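Local coordinates for protein nudix Hydrolase, RenU (Mycolicibacterium smegmatis, PDB 6UUF) that probably works as a magnesium-dependent Nudix hydrolase, cleaving NADH or related nucleoside diphosphate compounds, at residues L86-T91 with T108-D113; A24-R29 with Q69-A74. The protein carries 3 engineered substitutions. All coordinates share one frame; numbering follows the deposited sequence.

In the fold
Both interactions lie within the Nudix domain and share its mixed sheet, with centres about 7 Å apart. Along the chain they come in series: interaction 2 sets strand 23-31 under helix 67-79, and interaction 1 then pairs strand 87-98, the next strand after that helix, with strand 104-113. Strands 23-31 and 104-113 are parallel neighbours in the sheet, so the hairpin is tied directly to the strand carrying the helix. Leu-26 CD1 packs against Val-110 O, and Arg-29 forms a salt bridge with Asp-113. Together the contacts place the Nudix-box helix on one face of the sheet, while helix 144-158 packs on the other.

Interaction 1. Residues L86-T91 with T108-D113; sequences LTVRTT and TTVIAD
Arg-89 reaches across the antiparallel hairpin of strands 87-98 and 104-113 to form a salt bridge with Asp-113, NH1 to OD2 at 2.7 Å. The donor meets OD2 on the syn side and somewhat above the carboxylate plane, and the two flat groups are turned 77° against each other. The arginine chain is bent at chi2 (-61°) and again at chi3, and its CD lies 3.5 Å from Asp-113 OD2. Asp-113 OD1 is held by a second salt bridge, to Arg-29, while Arg-89 NH1 also donates to Pro-161 O. An alanine at Arg-89 would probably leave Asp-113 without one of its two charged partners and Pro-161 O without this donor. Backbone bonds lock the strands at Thr-87 and Asp-113, which exchange N-H and C=O both ways. Beyond them, Arg-89 and Thr-90 together face Ile-111 in a classic beta bulge. On the face toward helix 67-79, Val-88 CG1 and Val-110 CG1 meet at 3.7 Å, and Thr-91 CG2 lies beside Val-110 CG2 at 4.0 Å. Ile-111 points to the other face, against Val-156 and Thr-157 of helix 144-158. At the bulge itself, Ile-111 O takes a firm bond from Arg-89 N at 2.8 Å and a weak one from Thr-90 N at 3.4 Å.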
# COMPACT_ATOMS: atom_id res chain seq x y z
N LEU A 86 -6.51 -13.07 -3.78
CA LEU A 86 -6.72 -11.69 -4.20
C LEU A 86 -6.55 -11.53 -5.70
O LEU A 86 -6.03 -12.41 -6.36
CB LEU A 86 -5.80 -10.76 -3.42
CG LEU A 86 -4.28 -11.02 -3.45
CD1 LEU A 86 -3.63 -10.46 -4.70
CD2 LEU A 86 -3.61 -10.45 -2.21
N THR A 87 -7.01 -10.39 -6.21
CA THR A 87 -6.97 -10.11 -7.64
C THR A 87 -6.47 -8.70 -7.89
O THR A 87 -7.12 -7.75 -7.48
CB THR A 87 -8.37 -10.30 -8.26
OG1 THR A 87 -8.77 -11.65 -8.07
CG2 THR A 87 -8.35 -10.00 -9.75
N VAL A 88 -5.32 -8.57 -8.56
CA VAL A 88 -4.72 -7.26 -8.75
C VAL A 88 -5.48 -6.57 -9.87
O VAL A 88 -5.73 -7.16 -10.93
CB VAL A 88 -3.22 -7.37 -9.09
CG1 VAL A 88 -2.65 -6.00 -9.49
CG2 VAL A 88 -2.44 -7.94 -7.90
N ARG A 89 -5.84 -5.32 -9.65
CA ARG A 89 -6.65 -4.55 -10.62
C ARG A 89 -5.76 -3.59 -11.42
O ARG A 89 -5.60 -3.76 -12.61
CB ARG A 89 -7.75 -3.78 -9.91
CG ARG A 89 -8.68 -4.64 -9.08
CD ARG A 89 -9.42 -5.69 -9.89
NE ARG A 89 -10.14 -5.10 -11.03
CZ ARG A 89 -11.32 -4.50 -10.95
NH1 ARG A 89 -11.96 -4.36 -9.79
NH2 ARG A 89 -11.85 -4.01 -12.05
N THR A 90 -5.13 -2.64 -10.77
CA THR A 90 -4.23 -1.74 -11.50
C THR A 90 -3.16 -1.17 -10.55
O THR A 90 -3.14 -1.51 -9.37
CB THR A 90 -5.07 -0.60 -12.19
OG1 THR A 90 -4.27 0.12 -13.14
CG2 THR A 90 -5.60 0.38 -11.19
N THR A 91 -2.27 -0.33 -11.09
CA THR A 91 -1.24 0.35 -10.32
C THR A 91 -1.41 1.85 -10.55
O THR A 91 -1.71 2.26 -11.66
CB THR A 91 0.16 -0.05 -10.79
OG1 THR A 91 0.33 0.38 -12.14
CG2 THR A 91 0.35 -1.58 -10.72
N THR A 108 4.40 3.16 -5.66
CA THR A 108 3.34 2.67 -6.49
C THR A 108 2.31 1.96 -5.65
O THR A 108 2.59 0.97 -4.97
CB THR A 108 3.86 1.71 -7.56
OG1 THR A 108 4.80 2.38 -8.39
CG2 THR A 108 2.73 1.21 -8.45
N THR A 109 1.08 2.46 -5.73
CA THR A 109 -0.06 1.83 -5.08
C THR A 109 -0.67 0.82 -6.04
O THR A 109 -0.99 1.14 -7.20
CB THR A 109 -1.13 2.88 -4.65
OG1 THR A 109 -0.56 3.76 -3.68
CG2 THR A 109 -2.33 2.20 -4.04
N VAL A 110 -0.82 -0.40 -5.54
CA VAL A 110 -1.34 -1.47 -6.32
C VAL A 110 -2.72 -1.74 -5.72
O VAL A 110 -2.84 -2.21 -4.57
CB VAL A 110 -0.38 -2.68 -6.23
CG1 VAL A 110 -0.91 -3.91 -6.97
CG2 VAL A 110 0.98 -2.31 -6.81
N ILE A 111 -3.76 -1.45 -6.51
CA ILE A 111 -5.15 -1.69 -6.11
C ILE A 111 -5.52 -3.15 -6.38
O ILE A 111 -5.33 -3.65 -7.48
CB ILE A 111 -6.09 -0.75 -6.91
CG1 ILE A 111 -5.63 0.73 -6.71
CG2 ILE A 111 -7.53 -1.00 -6.53
CD1 ILE A 111 -6.49 1.79 -7.36
N ALA A 112 -6.10 -3.82 -5.41
CA ALA A 112 -6.52 -5.20 -5.61
C ALA A 112 -7.82 -5.44 -4.88
O ALA A 112 -8.16 -4.66 -3.97
CB ALA A 112 -5.46 -6.17 -5.13
N ASP A 113 -8.53 -6.49 -5.31
CA ASP A 113 -9.79 -6.93 -4.70
C ASP A 113 -9.74 -8.35 -4.09
O ASP A 113 -9.09 -9.25 -4.60
CB ASP A 113 -10.87 -6.98 -5.75
CG ASP A 113 -11.15 -5.64 -6.39
OD1 ASP A 113 -10.71 -4.58 -5.91
OD2 ASP A 113 -11.83 -5.65 -7.42

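Interaction 2. Residues A24-R29 with Q69-A74. Engineered in segment 69-74: Ala-74 (natural residue Glu).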
# COMPACT_ATOMS: atom_id res chain seq x y z
N ALA A 24 6.39 -0.17 -3.18
CA ALA A 24 5.02 -0.45 -3.61
C ALA A 24 4.17 -0.88 -2.43
O ALA A 24 4.65 -1.56 -1.53
CB ALA A 24 5.01 -1.56 -4.65
N GLY A 25 2.90 -0.49 -2.44
CA GLY A 25 1.96 -0.91 -1.40
C GLY A 25 0.66 -1.44 -1.98
O GLY A 25 0.25 -0.99 -3.05
N LEU A 26 0.03 -2.36 -1.24
CA LEU A 26 -1.23 -2.93 -1.64
C LEU A 26 -2.41 -2.23 -1.02
O LEU A 26 -2.55 -2.22 0.19
CB LEU A 26 -1.28 -4.39 -1.24
CG LEU A 26 -2.28 -5.21 -2.04
CD1 LEU A 26 -1.99 -5.26 -3.53
CD2 LEU A 26 -2.25 -6.61 -1.43
N LEU A 27 -3.27 -1.67 -1.87
CA LEU A 27 -4.60 -1.19 -1.48
C LEU A 27 -5.60 -2.27 -1.81
O LEU A 27 -6.10 -2.35 -2.94
CB LEU A 27 -4.93 0.10 -2.22
CG LEU A 27 -6.29 0.75 -1.99
CD1 LEU A 27 -6.50 0.90 -0.51
CD2 LEU A 27 -6.32 2.15 -2.63
N LEU A 28 -5.84 -3.14 -0.85
CA LEU A 28 -6.71 -4.29 -1.02
C LEU A 28 -8.15 -3.92 -0.59
O LEU A 28 -8.35 -3.52 0.55
CB LEU A 28 -6.23 -5.45 -0.18
CG LEU A 28 -7.07 -6.73 -0.32
CD1 LEU A 28 -7.19 -7.23 -1.77
CD2 LEU A 28 -6.41 -7.78 0.54
N ARG A 29 -9.11 -4.10 -1.49
CA ARG A 29 -10.52 -3.78 -1.27
C ARG A 29 -11.33 -5.02 -1.05
O ARG A 29 -11.06 -6.05 -1.67
CB ARG A 29 -11.12 -3.00 -2.43
CG ARG A 29 -10.28 -1.79 -2.84
CD ARG A 29 -10.91 -1.07 -4.03
NE ARG A 29 -11.03 -1.92 -5.23
CZ ARG A 29 -11.66 -1.55 -6.35
NH1 ARG A 29 -12.25 -0.35 -6.44
NH2 ARG A 29 -11.71 -2.39 -7.36
N GLN A 69 4.02 -7.48 -8.04
CA GLN A 69 4.63 -8.55 -7.29
C GLN A 69 5.13 -8.06 -5.98
O GLN A 69 4.98 -8.75 -4.98
CB GLN A 69 5.77 -9.16 -8.10
CG GLN A 69 5.21 -9.94 -9.26
CD GLN A 69 6.27 -10.42 -10.19
OE1 GLN A 69 7.19 -9.71 -10.52
NE2 GLN A 69 6.12 -11.62 -10.65
N ALA A 70 5.72 -6.87 -5.97
CA ALA A 70 6.32 -6.40 -4.73
C ALA A 70 5.24 -6.19 -3.68
O ALA A 70 5.42 -6.59 -2.55
CB ALA A 70 7.10 -5.12 -4.94
N ALA A 71 4.12 -5.59 -4.07
CA ALA A 71 3.04 -5.26 -3.13
C ALA A 71 2.33 -6.52 -2.60
O ALA A 71 1.95 -6.60 -1.45
CB ALA A 71 2.05 -4.32 -3.79
N VAL A 72 2.16 -7.49 -3.45
CA VAL A 72 1.54 -8.74 -3.06
C VAL A 72 2.47 -9.48 -2.10
O VAL A 72 2.01 -9.97 -1.06
CB VAL A 72 1.17 -9.56 -4.31
CG1 VAL A 72 0.71 -10.96 -3.95
CG2 VAL A 72 0.08 -8.84 -5.06
N ARG A 73 3.77 -9.51 -2.41
CA ARG A 73 4.78 -10.15 -1.51
C ARG A 73 4.82 -9.46 -0.14
O ARG A 73 4.88 -10.16 0.89
CB ARG A 73 6.19 -10.23 -2.14
CG ARG A 73 7.34 -10.38 -1.12
CD ARG A 73 8.77 -10.38 -1.69
NE ARG A 73 9.15 -9.16 -2.43
CZ ARG A 73 9.50 -8.00 -1.89
NH1 ARG A 73 9.54 -7.84 -0.56
NH2 ARG A 73 9.79 -6.97 -2.67
N ALA A 74 4.80 -8.12 -0.13
CA ALA A 74 4.76 -7.34 1.08
C ALA A 74 3.51 -7.64 1.89
O ALA A 74 3.59 -7.80 3.08
CB ALA A 74 4.81 -5.86 0.77
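Ala-71 presses its methyl group onto the backbone of strand 23-31, with CB 3.7 Å from Gly-25 C and 3.8 Å from Leu-26 N. This is the Nudix-box helix, 67-79, lying across the central sheet of the alpha/beta/alpha sandwich; the axes of the two short segments are 69° apart and approach to 6.5 Å. At the crossing the small methyl of Ala-71 stands between the helix and the strand backbone, while a side chain at Gly-25 would point away from the helix. The contacts between side chains are all apolar. Ala-24 CB touches two methyl groups of the helix, standing 4.1 Å from both Ala-70 CB and Ala-71 CB. Leu-26 CD1 touches Ala-71 CB at 4.2 Å and, more loosely, Val-72 CG2 at 4.4 Å. No hydrogen bond joins the two segments; polar ties run to other parts of the chain. Arg-73 forms a salt bridge with Glu-65 and also donates to Ala-60 O. Ala-74, an engineered residue standing where the natural protein has glutamate, adds almost nothing to the contact. Around it, Leu-26 and Ala-71 both pack on Val-110 of strand 104-113, whereas Leu-27 turns to the opposite face of the sheet and meets Trp-150 and Thr-157 of helix 144-158, leaving strand 23-31 between the two helices.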